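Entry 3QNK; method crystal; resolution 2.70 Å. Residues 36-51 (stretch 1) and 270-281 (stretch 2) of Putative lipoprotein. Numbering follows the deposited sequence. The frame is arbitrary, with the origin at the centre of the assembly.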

# COMPACT_ATOMS: atom_id res chain seq x y z
N LEU B 36 6.50 -13.74 5.17
CA LEU B 36 7.58 -13.56 6.12
C LEU B 36 7.20 -13.95 7.56
O LEU B 36 8.11 -14.10 8.41
CB LEU B 36 8.08 -12.13 6.06
CG LEU B 36 8.79 -11.82 4.76
CD1 LEU B 36 8.58 -10.39 4.36
CD2 LEU B 36 10.27 -12.19 4.84
N GLN B 37 5.89 -14.19 7.80
CA GLN B 37 5.33 -14.63 9.09
C GLN B 37 5.89 -13.79 10.22
O GLN B 37 6.51 -14.30 11.16
CB GLN B 37 5.59 -16.12 9.30
CG GLN B 37 4.72 -17.03 8.42
CD GLN B 37 3.30 -17.05 8.90
OE1 GLN B 37 2.99 -17.54 10.01
NE2 GLN B 37 2.42 -16.46 8.09
N LEU B 38 5.68 -12.47 10.11
CA LEU B 38 6.23 -11.52 11.03
C LEU B 38 5.64 -11.66 12.41
O LEU B 38 6.40 -11.67 13.37
CB LEU B 38 6.13 -10.10 10.49
CG LEU B 38 7.05 -9.79 9.27
CD1 LEU B 38 7.06 -8.33 8.99
CD2 LEU B 38 8.50 -10.26 9.51
N GLN B 39 4.34 -11.90 12.52
CA GLN B 39 3.68 -12.14 13.82
C GLN B 39 4.29 -13.35 14.56
O GLN B 39 4.46 -13.26 15.78
CB GLN B 39 2.16 -12.34 13.65
CG GLN B 39 1.44 -11.10 13.14
CD GLN B 39 1.42 -10.00 14.16
OE1 GLN B 39 2.46 -9.42 14.56
NE2 GLN B 39 0.22 -9.68 14.57
N GLU B 40 4.65 -14.46 13.83
CA GLU B 40 5.27 -15.64 14.43
C GLU B 40 6.68 -15.30 14.94
O GLU B 40 7.09 -15.80 15.99
CB GLU B 40 5.33 -16.81 13.44
CG GLU B 40 5.49 -18.16 14.13
CD GLU B 40 4.27 -18.83 14.74
OE1 GLU B 40 3.17 -18.23 14.76
OE2 GLU B 40 4.44 -19.97 15.23
N ASN B 41 7.40 -14.42 14.20
CA ASN B 41 8.73 -13.94 14.54
C ASN B 41 8.64 -12.89 15.65
O ASN B 41 9.67 -12.36 16.10
CB ASN B 41 9.38 -13.37 13.28
CG ASN B 41 9.86 -14.40 12.33
OD1 ASN B 41 10.71 -15.23 12.64
ND2 ASN B 41 9.32 -14.37 11.11
N ARG B 42 7.39 -12.56 16.07
CA ARG B 42 7.14 -11.62 17.18
C ARG B 42 6.57 -12.43 18.34
O ARG B 42 5.91 -11.88 19.20
CB ARG B 42 6.27 -10.41 16.77
CG ARG B 42 6.97 -9.60 15.68
CD ARG B 42 6.40 -8.27 15.37
NE ARG B 42 5.39 -8.34 14.33
CZ ARG B 42 5.42 -7.72 13.15
NH1 ARG B 42 6.43 -6.91 12.85
NH2 ARG B 42 4.44 -7.88 12.28
N SER B 43 6.89 -13.73 18.37
CA SER B 43 6.45 -14.71 19.37
C SER B 43 7.62 -15.60 19.81
O SER B 43 8.64 -15.69 19.12
CB SER B 43 5.32 -15.58 18.81
OG SER B 43 5.82 -16.71 18.11
N ASP B 44 7.44 -16.31 20.93
CA ASP B 44 8.48 -17.17 21.50
C ASP B 44 8.77 -18.43 20.65
O ASP B 44 9.65 -19.21 21.02
CB ASP B 44 8.11 -17.55 22.94
CG ASP B 44 6.82 -18.32 23.11
OD1 ASP B 44 5.91 -18.17 22.23
OD2 ASP B 44 6.69 -19.03 24.14
N ASN B 45 8.08 -18.60 19.48
CA ASN B 45 8.31 -19.75 18.60
C ASN B 45 9.45 -19.53 17.62
O ASN B 45 9.99 -20.50 17.08
CB ASN B 45 7.06 -20.10 17.80
CG ASN B 45 6.06 -20.90 18.57
OD1 ASN B 45 6.27 -21.26 19.73
ND2 ASN B 45 4.95 -21.17 17.94
N SER B 46 9.78 -18.24 17.33
CA SER B 46 10.77 -17.96 16.32
C SER B 46 11.56 -16.70 16.56
O SER B 46 11.02 -15.71 17.05
CB SER B 46 10.08 -17.85 14.95
OG SER B 46 11.00 -17.58 13.89
N VAL B 47 12.86 -16.74 16.17
CA VAL B 47 13.79 -15.62 16.06
C VAL B 47 14.17 -15.59 14.58
O VAL B 47 14.82 -16.53 14.10
CB VAL B 47 15.03 -15.71 17.01
CG1 VAL B 47 16.02 -14.57 16.73
CG2 VAL B 47 14.64 -15.75 18.49
N SER B 48 13.71 -14.57 13.84
CA SER B 48 13.96 -14.46 12.39
C SER B 48 15.45 -14.46 12.01
O SER B 48 16.27 -13.84 12.69
CB SER B 48 13.34 -13.17 11.84
OG SER B 48 13.48 -13.03 10.44
N ALA B 49 15.77 -15.11 10.89
CA ALA B 49 17.10 -15.09 10.30
C ALA B 49 17.45 -13.63 9.89
O ALA B 49 18.62 -13.34 9.56
CB ALA B 49 17.15 -16.00 9.09
N GLN B 50 16.41 -12.72 9.93
CA GLN B 50 16.51 -11.29 9.61
C GLN B 50 16.46 -10.43 10.88
O GLN B 50 16.27 -9.22 10.77
CB GLN B 50 15.41 -10.84 8.65
CG GLN B 50 15.65 -11.25 7.21
CD GLN B 50 15.41 -12.72 6.96
OE1 GLN B 50 14.32 -13.30 7.25
NE2 GLN B 50 16.44 -13.34 6.41
N ARG B 51 16.66 -11.06 12.07
CA ARG B 51 16.62 -10.45 13.38
C ARG B 51 17.40 -9.18 13.38
O ARG B 51 16.87 -8.18 13.88
CB ARG B 51 17.16 -11.40 14.46
CG ARG B 51 17.21 -10.80 15.88
CD ARG B 51 18.21 -11.50 16.76
NE ARG B 51 19.58 -11.27 16.31
CZ ARG B 51 20.57 -12.13 16.49
NH1 ARG B 51 20.35 -13.30 17.09
NH2 ARG B 51 21.79 -11.86 16.04
N GLY B 270 17.46 -19.38 -0.79
CA GLY B 270 16.67 -19.17 0.44
C GLY B 270 17.12 -17.98 1.29
O GLY B 270 18.24 -17.48 1.13
N TRP B 271 16.22 -17.50 2.19
CA TRP B 271 16.48 -16.38 3.09
C TRP B 271 16.43 -16.80 4.57
O TRP B 271 16.58 -15.96 5.46
CB TRP B 271 15.51 -15.19 2.85
CG TRP B 271 15.40 -14.73 1.42
CD1 TRP B 271 14.33 -14.89 0.59
CD2 TRP B 271 16.41 -14.08 0.65
NE1 TRP B 271 14.62 -14.38 -0.66
CE2 TRP B 271 15.89 -13.88 -0.65
CE3 TRP B 271 17.73 -13.67 0.92
CZ2 TRP B 271 16.63 -13.26 -1.68
CZ3 TRP B 271 18.47 -13.06 -0.09
CH2 TRP B 271 17.91 -12.85 -1.37
N GLY B 272 16.27 -18.08 4.85
CA GLY B 272 16.25 -18.59 6.22
C GLY B 272 14.90 -18.43 6.88
O GLY B 272 14.29 -19.42 7.28
N GLY B 273 14.43 -17.18 6.96
CA GLY B 273 13.15 -16.80 7.51
C GLY B 273 13.00 -17.20 8.95
O GLY B 273 13.85 -16.85 9.77
N LEU B 274 11.94 -17.95 9.25
CA LEU B 274 11.62 -18.40 10.61
C LEU B 274 12.77 -19.21 11.20
O LEU B 274 13.36 -20.04 10.51
CB LEU B 274 10.33 -19.24 10.60
CG LEU B 274 9.05 -18.53 10.20
CD1 LEU B 274 8.07 -19.51 9.62
CD2 LEU B 274 8.46 -17.81 11.35
N GLY B 275 13.06 -18.96 12.46
CA GLY B 275 14.10 -19.66 13.19
C GLY B 275 13.52 -20.24 14.47
O GLY B 275 13.50 -19.55 15.50
N PRO B 276 13.00 -21.48 14.43
CA PRO B 276 12.45 -22.09 15.66
C PRO B 276 13.44 -21.93 16.84
O PRO B 276 14.65 -22.06 16.64
CB PRO B 276 12.26 -23.56 15.28
CG PRO B 276 12.09 -23.55 13.81
CD PRO B 276 12.92 -22.42 13.29
N THR B 277 12.93 -21.61 18.04
CA THR B 277 13.76 -21.38 19.23
C THR B 277 14.05 -22.66 19.99
O THR B 277 13.34 -23.66 19.86
CB THR B 277 13.01 -20.46 20.18
OG1 THR B 277 11.70 -21.02 20.33
CG2 THR B 277 12.91 -19.04 19.70
N GLN B 278 15.03 -22.60 20.86
CA GLN B 278 15.32 -23.74 21.70
C GLN B 278 14.13 -23.97 22.64
O GLN B 278 13.79 -25.11 22.93
CB GLN B 278 16.65 -23.52 22.43
CG GLN B 278 17.21 -24.78 23.06
CD GLN B 278 17.20 -25.93 22.10
OE1 GLN B 278 17.61 -25.81 20.93
NE2 GLN B 278 16.64 -27.04 22.55
N GLU B 279 13.41 -22.89 23.01
CA GLU B 279 12.21 -22.96 23.88
C GLU B 279 11.09 -23.77 23.23
O GLU B 279 10.40 -24.53 23.92
CB GLU B 279 11.70 -21.56 24.23
CG GLU B 279 12.55 -20.91 25.30
CD GLU B 279 13.82 -20.19 24.88
OE1 GLU B 279 14.10 -20.14 23.66
OE2 GLU B 279 14.55 -19.71 25.78
N LEU B 280 10.93 -23.62 21.90
CA LEU B 280 9.95 -24.42 21.18
C LEU B 280 10.45 -25.85 21.03
O LEU B 280 9.66 -26.78 21.22
CB LEU B 280 9.62 -23.83 19.80
CG LEU B 280 8.70 -24.66 18.91
CD1 LEU B 280 7.30 -24.87 19.55
CD2 LEU B 280 8.62 -24.06 17.55
N ILE B 281 11.75 -26.04 20.71
CA ILE B 281 12.30 -27.38 20.53
C ILE B 281 12.11 -28.17 21.83
O ILE B 281 11.68 -29.33 21.79
CB ILE B 281 13.79 -27.31 20.04
CG1 ILE B 281 13.86 -27.27 18.50
CG2 ILE B 281 14.60 -28.51 20.52
CD1 ILE B 281 13.28 -26.16 17.82

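Two segments of one chain lie against each other here, burying 633 Å² between them; touching residues are at least 221 apart in sequence. The residues that cover the most surface are Leu 274, Asn 45 and Thr 277, and each contributes in a different way: the first by packing, the second largely through its backbone, the third through a hydroxyl that both donates and accepts.

Leu 274 is the apolar centre. Its CA-to-CB bond points away from the first stretch, yet with chi1 in m and chi2 in t the end of the side chain comes back toward it. Leu 274 CD2 lies 3.9 Å from Gln 37 CB, 3.9 Å from Glu 40 CB, 3.6 Å from Asn 41 ND2 and 3.6 Å from Ser 46 OG, so that it packs on the CB atoms of Gln 37 and Glu 40 and touches the polar ends of Asn 41 and Ser 46. A branched, uncharged residue suits such a buried spot, where it fills space and leaves no polar group unpaired. Beside it, Ser 46 OG accepts a hydrogen bond from Gly 275 N (2.9 Å) and donates one to Asn 41 OD1 (2.7 Å). A small hydroxyl residue does this well, because it can accept and donate at once within a confined space.

Around Ser 46 the two backbones form a single beta bridge with Pro 276, where the CA atoms of Ser 46 and Pro 276 are 4.5 Å apart. Val 47 N donates to Gly 275 O at 3.0 Å, and Thr 277 N donates to Asn 45 O at 3.3 Å. Proline fits between these links: it has no amide hydrogen to offer, but Pro 276 CA approaches Asn 45 O at 3.3 Å in a CA-H...O contact. Gly 275 allows the close pairing, since a CB there would lie only 2.3 Å from Val 47 O.

Asn 45 thus uses its carbonyl to join the two backbones, while its side chain secures the loop: Asn 45 ND2 donates to Glu 40 OE2 at 3.0 Å. Across the contact, Asn 45 OD1 lies 3.8 Å from Leu 280 CD1. Asn 45 occupies a type I turn from Ser 43 to Ser 46, and the carbonyls of Asp 44 and Asn 45 in this turn both accept from Thr 277.

Thr 277 points toward the first stretch. Thr 277 OG1 donates to Asp 44 O at 2.8 Å and also accepts from Leu 280 N at 3.1 Å, capping the helix that begins at Gln 278. One hydroxyl therefore ties the turn to the helix start, while the methyl Thr 277 CG2 packs against Val 47 CG2 at 3.9 Å, a division that suits threonine.

At the other end, Ala 49 N donates to Gly 273 O at 2.8 Å, and Gln 50 NE2 donates to Trp 271 O at 2.8 Å. Glycine suits both positions: Gly 272 and Gly 273 have positive phi, and a CB on Gly 272 would stand 2.8 Å from Ala 49 CB. Ala 49 CB sits 3.7 Å from Trp 271 O.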